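PDB 1VBF: protein-L-isoaspartate(D-aspartate) O-methyltransferase from Sulfolobus tokodaii, which probably transfers a methyl group from S-adenosyl-L-methionine to L-isoaspartyl residues of damaged proteins, a step in their repair or degradation. Local coordinates for residues L29-L33 with A44-L48. Sequence-based numbering, arbitrary orientation.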
loop_
_atom_site.group_PDB
_atom_site.type_symbol
_atom_site.label_atom_id
_atom_site.label_comp_id
_atom_site.label_asym_id
_atom_site.label_seq_id
_atom_site.Cartn_x
_atom_site.Cartn_y
_atom_site.Cartn_z
ATOM N N LEU B 29 28.006 17.350 -21.695
ATOM C CA LEU B 29 27.798 15.996 -21.190
ATOM C C LEU B 29 29.100 15.207 -21.083
ATOM O O LEU B 29 29.983 15.352 -21.931
ATOM C CB LEU B 29 26.821 15.252 -22.100
ATOM C CG LEU B 29 25.366 15.729 -22.084
ATOM C CD1 LEU B 29 24.615 15.092 -23.241
ATOM C CD2 LEU B 29 24.694 15.383 -20.747
ATOM N N PRO B 30 29.234 14.359 -20.043
ATOM C CA PRO B 30 30.438 13.539 -19.826
ATOM C C PRO B 30 30.606 12.566 -20.994
ATOM O O PRO B 30 29.741 12.487 -21.870
ATOM C CB PRO B 30 30.137 12.782 -18.524
ATOM C CG PRO B 30 29.039 13.544 -17.895
ATOM C CD PRO B 30 28.207 14.037 -19.045
ATOM N N GLU B 31 31.701 11.816 -20.989
ATOM C CA GLU B 31 31.996 10.843 -22.036
ATOM C C GLU B 31 30.923 9.752 -22.127
ATOM O O GLU B 31 30.364 9.476 -23.198
ATOM C CB GLU B 31 33.363 10.216 -21.739
ATOM C CG GLU B 31 33.823 9.098 -22.678
ATOM C CD GLU B 31 33.866 9.536 -24.133
ATOM O OE1 GLU B 31 33.931 10.773 -24.379
ATOM O OE2 GLU B 31 33.840 8.641 -25.021
ATOM N N ASN B 32 30.654 9.128 -20.989
ATOM C CA ASN B 32 29.668 8.049 -20.873
ATOM C C ASN B 32 28.281 8.368 -21.455
ATOM O O ASN B 32 27.572 7.471 -21.889
ATOM C CB ASN B 32 29.528 7.665 -19.390
ATOM C CG ASN B 32 29.272 8.885 -18.491
ATOM O OD1 ASN B 32 30.102 9.795 -18.404
ATOM N ND2 ASN B 32 28.117 8.912 -17.841
ATOM N N LEU B 33 27.912 9.644 -21.479
ATOM C CA LEU B 33 26.597 10.062 -21.956
ATOM C C LEU B 33 26.565 10.778 -23.310
ATOM O O LEU B 33 25.547 11.356 -23.691
ATOM C CB LEU B 33 25.951 10.980 -20.914
ATOM C CG LEU B 33 25.608 10.417 -19.536
ATOM C CD1 LEU B 33 25.125 11.529 -18.638
ATOM C CD2 LEU B 33 24.534 9.368 -19.675
ATOM N N ALA B 44 16.157 11.465 -18.043
ATOM C CA ALA B 44 17.006 12.333 -17.240
ATOM C C ALA B 44 18.318 11.592 -17.166
ATOM O O ALA B 44 18.323 10.384 -16.973
ATOM C CB ALA B 44 16.431 12.514 -15.853
ATOM N N LEU B 45 19.423 12.317 -17.310
ATOM C CA LEU B 45 20.744 11.704 -17.306
ATOM C C LEU B 45 21.486 11.824 -15.963
ATOM O O LEU B 45 21.454 12.867 -15.292
ATOM C CB LEU B 45 21.574 12.287 -18.468
ATOM C CG LEU B 45 20.751 12.466 -19.766
ATOM C CD1 LEU B 45 21.580 13.101 -20.887
ATOM C CD2 LEU B 45 20.197 11.119 -20.198
ATOM N N PRO B 46 22.156 10.741 -15.553
ATOM C CA PRO B 46 22.922 10.641 -14.312
ATOM C C PRO B 46 24.213 11.421 -14.392
ATOM O O PRO B 46 25.015 11.194 -15.293
ATOM C CB PRO B 46 23.206 9.146 -14.198
ATOM C CG PRO B 46 22.213 8.512 -15.105
ATOM C CD PRO B 46 22.144 9.453 -16.250
ATOM N N ILE B 47 24.421 12.327 -13.445
ATOM C CA ILE B 47 25.637 13.129 -13.408
ATOM C C ILE B 47 26.376 12.921 -12.091
ATOM O O ILE B 47 27.587 12.730 -12.062
ATOM C CB ILE B 47 25.313 14.600 -13.556
ATOM C CG1 ILE B 47 24.528 14.820 -14.852
ATOM C CG2 ILE B 47 26.602 15.406 -13.533
ATOM C CD1 ILE B 47 25.284 14.392 -16.075
ATOM N N LEU B 48 25.630 12.963 -10.997
ATOM C CA LEU B 48 26.192 12.758 -9.674
ATOM C C LEU B 48 25.239 11.894 -8.858
ATOM O O LEU B 48 24.049 11.842 -9.147
ATOM C CB LEU B 48 26.379 14.106 -8.968
ATOM C CG LEU B 48 27.575 14.981 -9.372
ATOM C CD1 LEU B 48 27.607 16.247 -8.508
ATOM C CD2 LEU B 48 28.874 14.186 -9.191
HETATM O O HOH W 1 27.202 9.991 -14.766
#
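L33 is the residue to look at first: with 64 Å² covered, it carries more of this contact than any other. Its CA-to-CB bond points at the strand 45-48, and the m,t rotamer sends CD1 into the space between three consecutive residues. L33 CD1 lies 3.6 Å from L45 CB, 3.8 Å from I47 CD1 and 3.4 Å from P46 O, while L33 CD2 sits 4.2 Å from CD of the P46 ring. L45 answers from the strand, directed toward the loop; beyond its touch on L33, L45 CD1 lies 3.9 Å from L29 CD2. I47 leaves its backbone sideways, but its m,m conformation swings CD1 back to the loop, where it also meets P30 CD at 4.2 Å.

The packing is thus almost wholly aliphatic, and the one polar link is indirect. A water donates to P46 O at 2.6 Å and accepts a weak bond from N32 ND2 at 3.4 Å. Within the loop, a weak hydrogen bond from L33 N to P30 O (3.4 Å) spans the turn P30-L33, with E31 and N32 at its corners; L29 leads into it.

N32 also hydrogen-bonds to I47 O of a second subunit, and P46 packs on P46 of that subunit, so this buried patch backs onto a subunit interface. The loop following helix 14-22 is laid against the antiparallel hairpin 45-48/51-53, where I47 and L48 form a classic beta bulge facing strand 51-53; both adjoin helix 102-109 of the Rossmann-like methyltransferase fold, with Y107 against P30 and M104 against I47.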